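PDB 1S7J: phenazine biosynthesis protein PhzF family from Enterococcus faecalis, which probably acts as an isomerase, a member of the PhzF family whose sequence relatives share the diaminopimelate epimerase type of architecture. Local coordinates for residues A74-A79 and E109-D114; F147-D152 and I211-K216; S224-Q227 and G233-T236. All blocks are in the same frame, centred on the assembly; numbering follows the deposited sequence.

Contact 1 sets helix 72-85 against strand 110-116, contact 2 sets helix 207-218 against strand 146-149, and contact 3 is the backbone pairing of the hairpin 222-227/234-240. Contact 3 lies between the other two: its centre is about 14 Å from that of contact 1 and about 13 Å from that of contact 2, whereas the centres of contacts 1 and 2 are about 24 Å apart. Contacts 1 and 3 touch, Tyr-112 CE2 meeting Thr-236 CG2 at 3.5 Å. Contact 2 joins contact 3 through the chain, strand 222-227 following helix 207-218. The predicted active-site residue Glu-46 is about 11 Å from Leu-76 and about 12 Å from Gln-227, between side chains; contact 2 is remote from it.

Contact 1 (A74-A79 and E109-D114); sequences ATLATA and EYYYLD
Leu-76 crosses both Tyr-111 and Leu-113 at roughly right angles, and these apolar meetings make up most of the contact; no hydrogen bond joins 74-79 to 109-114. Its CG lies 3.8 Å from Tyr-111 CB, while its CB approaches Leu-113 CD1 to 3.9 Å. With CG anti to the backbone N (chi1 -176°), the leucine extends from the helix to the strand, and its CD1 is 4.0 Å from Leu-113 CD1. Tyr-111 and Leu-113, two residues apart on the strand, both aim their CB atoms at the helix. The CA atoms of Leu-76 and Tyr-111 are 6.4 Å apart, consistent with close packing.

Polar interactions lie around this apolar patch. Tyr-111 OH hydrogen-bonds Asn-84 ND2, further along helix 72-85, tying the far end of the ring to the same helix. Within the helix, Ala-74 O takes two bonds from Thr-78, one from N and one from OG1 at 2.8 Å. Thr-75 OG1 is held by Trp-61 NE1 and Cys-71 O.

Side chains of 74-79 touch strands 47-53, 56-62, 100-107 and 110-116, an arrangement consistent with the central helix wrapped by strands seen in diaminopimelate epimerase-like domains.

Contact 2 (F147-D152 and I211-K216); sequences FFVLKD and IPYWGK
Phe-147 and Tyr-213 form the tight part of the contact: Phe-147 CZ and CE2 both lie 3.7 Å from Tyr-213 CG. CE2 sits over one face of the tyrosine ring, displaced toward its rim. The ring centroids are 5.2 Å apart and the planes meet at 50°, an inclined pair. Phe-147 CZ also comes within 3.7 Å of Tyr-213 CB. The two backbones stand well apart, with 9.9 Å between Phe-147 CA and Tyr-213 CA, and the gap is spanned by side chains. A chi1 of 173° carries the Tyr-213 ring out from the helix.

At the hydroxyl end of that ring fewer atoms meet, though no farther apart. Val-149 comes from the opposite direction, its CG2 3.6 Å from Tyr-213 OH and 3.8 Å from Tyr-213 CZ. Trp-214 scarcely reaches 147-152, but Tyr-213 CE1 stands over the centre of its indole, which also stacks on Phe-186. Beyond Val-149 the segments diverge: Lys-151 is exposed, as is Lys-216 on the helix, and partly exposed Asp-152 is the N-cap of helix 153-158, its side chain capping a backbone N, while its OD1 also hydrogen-bonds Thr-155 OG1.

No hydrogen bond crosses this interface, yet the buried tyrosine is not purely apolar. Tyr-213 OH is bonded to both Arg-217 NE and Glu-139 OE1, so it probably accepts from the guanidinium and donates to the carboxylate. The aromatic body thus packs helix 207-218 onto strand 146-149, while Arg-217 and Glu-139 satisfy its buried hydroxyl.

Contact 3 (S224-Q227 and G233-T236); sequences SAYQ and GFLT
Ala-225 and Leu-235 bond to each other in both directions, forming an antiparallel hydrogen-bonded pair: Ala-225 N to Leu-235 O is 2.9 Å, and Leu-235 N to Ala-225 O is 3.0 Å with 161° at the hydrogen. Gln-227 N adds a bond of 2.9 Å to Gly-233 O, more bent at 136°.

Side chains frame these bonds. The Tyr-226 ring, turned across to the neighbouring strand (chi1 -159°), lies against Gly-233, whose O stands over one face, 3.4 Å from Tyr-226 CG. Tyr-226 CD1 also meets Phe-234 CB at 4.0 Å and approaches the phenylalanine ring near its edge. That ring comes closest to the other strand at Ala-225 O, 3.1 Å from Phe-234 CD1. On the other side of the hairpin, Leu-235 CD1 comes within 4.3 Å of Ala-225 CB.

Further out, Tyr-226 OH is hydrogen-bonded to Lys-17 NZ and Gln-227 OE1 to Thr-190 OG1, while Phe-186 shares backbone bonds with Ser-224 and Tyr-226. Strand pairing therefore rests on main-chain amides, with the Tyr-226 ring shielding Gly-233 and outer polar bonds fixing the ends of Tyr-226 and Gln-227.

Contact 1 (A74-A79 and E109-D114)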
# COMPACT_ATOMS: atom_id res chain seq x y z
N ALA A 74 4.91 -2.44 2.65
CA ALA A 74 6.12 -2.72 3.40
C ALA A 74 5.92 -3.87 4.38
O ALA A 74 6.90 -4.47 4.85
CB ALA A 74 6.58 -1.47 4.14
N THR A 75 4.68 -4.11 4.75
CA THR A 75 4.36 -5.18 5.66
C THR A 75 4.37 -6.46 4.84
O THR A 75 4.91 -7.48 5.26
CB THR A 75 3.00 -4.95 6.36
OG1 THR A 75 3.14 -3.90 7.32
CG2 THR A 75 2.53 -6.19 7.09
N LEU A 76 3.79 -6.38 3.65
CA LEU A 76 3.74 -7.50 2.74
C LEU A 76 5.17 -7.90 2.39
O LEU A 76 5.50 -9.08 2.32
CB LEU A 76 2.97 -7.11 1.48
CG LEU A 76 2.70 -8.16 0.39
CD1 LEU A 76 1.52 -7.73 -0.42
CD2 LEU A 76 3.93 -8.37 -0.49
N ALA A 77 6.01 -6.88 2.16
CA ALA A 77 7.40 -7.08 1.82
C ALA A 77 8.13 -7.79 2.92
O ALA A 77 8.84 -8.76 2.67
CB ALA A 77 8.07 -5.74 1.51
N THR A 78 7.97 -7.31 4.15
CA THR A 78 8.61 -7.92 5.31
C THR A 78 8.17 -9.35 5.48
O THR A 78 8.93 -10.20 5.94
CB THR A 78 8.28 -7.19 6.57
OG1 THR A 78 8.74 -5.84 6.48
CG2 THR A 78 8.96 -7.84 7.76
N ALA A 79 6.91 -9.61 5.16
CA ALA A 79 6.35 -10.94 5.26
C ALA A 79 7.02 -11.82 4.21
O ALA A 79 7.49 -12.93 4.50
CB ALA A 79 4.83 -10.89 5.01
N GLU A 109 1.75 -18.04 -4.08
CA GLU A 109 2.68 -16.91 -4.19
C GLU A 109 2.05 -15.57 -3.78
O GLU A 109 2.58 -14.50 -4.09
CB GLU A 109 3.28 -16.82 -5.61
CG GLU A 109 4.81 -16.88 -5.71
CD GLU A 109 5.39 -18.31 -5.81
OE1 GLU A 109 6.07 -18.62 -6.81
OE2 GLU A 109 5.17 -19.12 -4.88
N TYR A 110 0.89 -15.63 -3.12
CA TYR A 110 0.23 -14.42 -2.67
C TYR A 110 0.35 -14.26 -1.19
O TYR A 110 0.53 -15.22 -0.45
CB TYR A 110 -1.22 -14.40 -3.08
CG TYR A 110 -1.45 -14.11 -4.53
CD1 TYR A 110 -1.22 -15.09 -5.50
CD2 TYR A 110 -1.92 -12.86 -4.95
CE1 TYR A 110 -1.46 -14.84 -6.85
CE2 TYR A 110 -2.16 -12.60 -6.30
CZ TYR A 110 -1.93 -13.60 -7.25
OH TYR A 110 -2.18 -13.34 -8.57
N TYR A 111 0.35 -13.00 -0.76
CA TYR A 111 0.44 -12.61 0.64
C TYR A 111 -0.81 -11.76 0.90
O TYR A 111 -1.15 -10.88 0.10
CB TYR A 111 1.74 -11.83 0.89
CG TYR A 111 2.96 -12.63 0.45
CD1 TYR A 111 3.28 -12.76 -0.90
CD2 TYR A 111 3.70 -13.39 1.38
CE1 TYR A 111 4.27 -13.64 -1.34
CE2 TYR A 111 4.70 -14.27 0.95
CZ TYR A 111 4.97 -14.39 -0.42
OH TYR A 111 5.86 -15.32 -0.86
N TYR A 112 -1.54 -12.11 1.95
CA TYR A 112 -2.78 -11.42 2.28
C TYR A 112 -2.76 -10.52 3.49
O TYR A 112 -2.34 -10.91 4.57
CB TYR A 112 -3.91 -12.45 2.40
CG TYR A 112 -4.15 -13.20 1.12
CD1 TYR A 112 -3.30 -14.24 0.72
CD2 TYR A 112 -5.21 -12.85 0.27
CE1 TYR A 112 -3.50 -14.91 -0.49
CE2 TYR A 112 -5.42 -13.51 -0.94
CZ TYR A 112 -4.56 -14.54 -1.32
OH TYR A 112 -4.76 -15.17 -2.52
N LEU A 113 -3.18 -9.28 3.27
CA LEU A 113 -3.25 -8.28 4.32
C LEU A 113 -4.72 -7.99 4.55
O LEU A 113 -5.54 -8.13 3.63
CB LEU A 113 -2.53 -7.01 3.90
CG LEU A 113 -1.00 -6.96 3.89
CD1 LEU A 113 -0.42 -8.07 3.06
CD2 LEU A 113 -0.58 -5.62 3.34
N ASP A 114 -5.05 -7.58 5.75
CA ASP A 114 -6.44 -7.27 6.11
C ASP A 114 -6.58 -5.81 6.50
O ASP A 114 -5.75 -5.27 7.23
CB ASP A 114 -6.89 -8.17 7.27
CG ASP A 114 -5.98 -8.06 8.48
OD1 ASP A 114 -6.23 -7.19 9.34
OD2 ASP A 114 -4.99 -8.82 8.55

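Contact 2 (F147-D152 and I211-K216)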
# COMPACT_ATOMS: atom_id res chain seq x y z
N PHE A 147 -12.40 10.42 -2.43
CA PHE A 147 -12.62 9.25 -3.25
C PHE A 147 -13.46 9.61 -4.47
O PHE A 147 -14.67 9.75 -4.38
CB PHE A 147 -13.36 8.23 -2.36
CG PHE A 147 -13.57 6.89 -2.96
CD1 PHE A 147 -12.78 5.82 -2.56
CD2 PHE A 147 -14.59 6.67 -3.88
CE1 PHE A 147 -13.02 4.53 -3.05
CE2 PHE A 147 -14.84 5.39 -4.38
CZ PHE A 147 -14.05 4.32 -3.96
N PHE A 148 -12.81 9.74 -5.62
CA PHE A 148 -13.51 10.12 -6.86
C PHE A 148 -13.63 8.97 -7.83
O PHE A 148 -12.71 8.19 -8.00
CB PHE A 148 -12.78 11.28 -7.53
CG PHE A 148 -12.44 12.40 -6.62
CD1 PHE A 148 -11.13 12.83 -6.47
CD2 PHE A 148 -13.44 13.05 -5.88
CE1 PHE A 148 -10.80 13.87 -5.61
CE2 PHE A 148 -13.13 14.09 -5.02
CZ PHE A 148 -11.80 14.51 -4.88
N VAL A 149 -14.79 8.87 -8.47
CA VAL A 149 -15.03 7.83 -9.46
C VAL A 149 -14.95 8.50 -10.83
O VAL A 149 -15.55 9.55 -11.04
CB VAL A 149 -16.40 7.16 -9.25
CG1 VAL A 149 -16.61 6.05 -10.27
CG2 VAL A 149 -16.51 6.61 -7.83
N LEU A 150 -14.17 7.91 -11.73
CA LEU A 150 -14.00 8.48 -13.06
C LEU A 150 -14.68 7.67 -14.16
O LEU A 150 -15.28 6.62 -13.89
CB LEU A 150 -12.50 8.64 -13.35
CG LEU A 150 -11.73 9.85 -12.77
CD1 LEU A 150 -12.23 10.27 -11.39
CD2 LEU A 150 -10.25 9.50 -12.72
N LYS A 151 -14.57 8.15 -15.39
CA LYS A 151 -15.19 7.52 -16.55
C LYS A 151 -14.85 6.03 -16.79
O LYS A 151 -15.75 5.20 -16.84
CB LYS A 151 -14.88 8.34 -17.82
CG LYS A 151 -15.57 7.82 -19.08
CD LYS A 151 -15.15 8.60 -20.31
CE LYS A 151 -15.80 8.00 -21.57
NZ LYS A 151 -15.45 8.76 -22.81
N ASP A 152 -13.57 5.73 -16.99
CA ASP A 152 -13.13 4.35 -17.24
C ASP A 152 -11.67 4.12 -16.86
O ASP A 152 -11.04 5.00 -16.27
CB ASP A 152 -13.35 3.97 -18.72
CG ASP A 152 -12.80 5.03 -19.71
OD1 ASP A 152 -12.01 5.92 -19.31
OD2 ASP A 152 -13.17 4.95 -20.90
N ILE A 211 -12.44 -1.45 -1.89
CA ILE A 211 -13.12 -2.73 -1.86
C ILE A 211 -14.61 -2.63 -1.45
O ILE A 211 -15.48 -3.16 -2.14
CB ILE A 211 -12.34 -3.78 -0.99
CG1 ILE A 211 -10.94 -3.97 -1.59
CG2 ILE A 211 -13.06 -5.13 -0.99
CD1 ILE A 211 -10.10 -5.00 -0.86
N PRO A 212 -14.91 -1.98 -0.31
CA PRO A 212 -16.31 -1.86 0.10
C PRO A 212 -17.16 -1.26 -1.04
O PRO A 212 -18.19 -1.83 -1.43
CB PRO A 212 -16.23 -0.90 1.28
CG PRO A 212 -14.96 -1.31 1.92
CD PRO A 212 -14.03 -1.43 0.74
N TYR A 213 -16.69 -0.13 -1.58
CA TYR A 213 -17.38 0.56 -2.66
C TYR A 213 -17.71 -0.33 -3.86
O TYR A 213 -18.85 -0.33 -4.35
CB TYR A 213 -16.56 1.78 -3.13
CG TYR A 213 -17.16 2.45 -4.37
CD1 TYR A 213 -16.86 1.98 -5.65
CD2 TYR A 213 -18.08 3.49 -4.25
CE1 TYR A 213 -17.46 2.51 -6.77
CE2 TYR A 213 -18.70 4.03 -5.38
CZ TYR A 213 -18.38 3.53 -6.64
OH TYR A 213 -18.98 4.02 -7.77
N TRP A 214 -16.70 -1.01 -4.38
CA TRP A 214 -16.89 -1.86 -5.54
C TRP A 214 -17.60 -3.18 -5.27
O TRP A 214 -18.14 -3.79 -6.20
CB TRP A 214 -15.56 -2.08 -6.26
CG TRP A 214 -15.10 -0.85 -6.96
CD1 TRP A 214 -14.19 0.07 -6.51
CD2 TRP A 214 -15.57 -0.36 -8.22
NE1 TRP A 214 -14.06 1.09 -7.41
CE2 TRP A 214 -14.90 0.86 -8.47
CE3 TRP A 214 -16.50 -0.83 -9.16
CZ2 TRP A 214 -15.12 1.61 -9.64
CZ3 TRP A 214 -16.72 -0.08 -10.32
CH2 TRP A 214 -16.03 1.13 -10.54
N GLY A 215 -17.54 -3.65 -4.03
CA GLY A 215 -18.22 -4.88 -3.69
C GLY A 215 -19.71 -4.59 -3.66
O GLY A 215 -20.50 -5.33 -4.22
N LYS A 216 -20.07 -3.48 -3.01
CA LYS A 216 -21.46 -3.06 -2.91
C LYS A 216 -22.01 -2.72 -4.29
O LYS A 216 -23.07 -3.21 -4.69
CB LYS A 216 -21.59 -1.84 -1.98
CG LYS A 216 -23.02 -1.32 -1.85
CD LYS A 216 -23.15 -0.24 -0.78
CE LYS A 216 -24.61 0.22 -0.64
NZ LYS A 216 -24.81 1.14 0.52

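Contact 3 (S224-Q227 and G233-T236)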
# COMPACT_ATOMS: atom_id res chain seq x y z
N SER A 224 -11.29 -8.56 -8.46
CA SER A 224 -9.94 -8.46 -8.97
C SER A 224 -9.68 -6.95 -9.17
O SER A 224 -10.57 -6.22 -9.63
CB SER A 224 -9.80 -9.25 -10.29
OG SER A 224 -10.93 -9.07 -11.14
N ALA A 225 -8.52 -6.48 -8.75
CA ALA A 225 -8.19 -5.07 -8.87
C ALA A 225 -6.79 -4.82 -9.42
O ALA A 225 -5.94 -5.71 -9.43
CB ALA A 225 -8.34 -4.39 -7.53
N TYR A 226 -6.55 -3.61 -9.88
CA TYR A 226 -5.26 -3.25 -10.41
C TYR A 226 -5.04 -1.78 -10.25
O TYR A 226 -5.74 -0.98 -10.86
CB TYR A 226 -5.16 -3.62 -11.91
CG TYR A 226 -3.75 -3.75 -12.41
CD1 TYR A 226 -3.19 -5.00 -12.67
CD2 TYR A 226 -2.93 -2.62 -12.57
CE1 TYR A 226 -1.87 -5.13 -13.09
CE2 TYR A 226 -1.61 -2.73 -12.98
CZ TYR A 226 -1.07 -3.99 -13.24
OH TYR A 226 0.25 -4.12 -13.65
N GLN A 227 -4.10 -1.40 -9.40
CA GLN A 227 -3.78 -0.00 -9.20
C GLN A 227 -2.90 0.39 -10.38
O GLN A 227 -1.71 0.04 -10.43
CB GLN A 227 -3.08 0.23 -7.89
CG GLN A 227 -3.14 1.66 -7.46
CD GLN A 227 -2.91 1.85 -6.01
OE1 GLN A 227 -2.43 2.88 -5.58
NE2 GLN A 227 -3.24 0.83 -5.21
N GLY A 233 0.25 -2.56 -10.40
CA GLY A 233 0.15 -3.45 -9.24
C GLY A 233 -1.17 -4.18 -9.20
O GLY A 233 -2.22 -3.56 -9.33
N PHE A 234 -1.12 -5.50 -9.06
CA PHE A 234 -2.34 -6.30 -8.99
C PHE A 234 -2.71 -6.62 -7.55
O PHE A 234 -1.85 -6.76 -6.69
CB PHE A 234 -2.19 -7.59 -9.78
CG PHE A 234 -3.40 -8.47 -9.74
CD1 PHE A 234 -4.51 -8.18 -10.54
CD2 PHE A 234 -3.45 -9.58 -8.90
CE1 PHE A 234 -5.66 -8.98 -10.50
CE2 PHE A 234 -4.59 -10.39 -8.85
CZ PHE A 234 -5.70 -10.09 -9.66
N LEU A 235 -4.01 -6.75 -7.31
CA LEU A 235 -4.52 -7.06 -5.98
C LEU A 235 -5.76 -7.95 -6.07
O LEU A 235 -6.68 -7.66 -6.84
CB LEU A 235 -4.91 -5.76 -5.23
CG LEU A 235 -3.97 -4.54 -5.18
CD1 LEU A 235 -4.37 -3.52 -6.23
CD2 LEU A 235 -4.02 -3.92 -3.79
N THR A 236 -5.76 -9.05 -5.34
CA THR A 236 -6.93 -9.92 -5.31
C THR A 236 -7.68 -9.49 -4.03
O THR A 236 -7.08 -9.42 -2.95
CB THR A 236 -6.56 -11.42 -5.31
OG1 THR A 236 -7.72 -12.20 -5.61
CG2 THR A 236 -5.97 -11.84 -3.97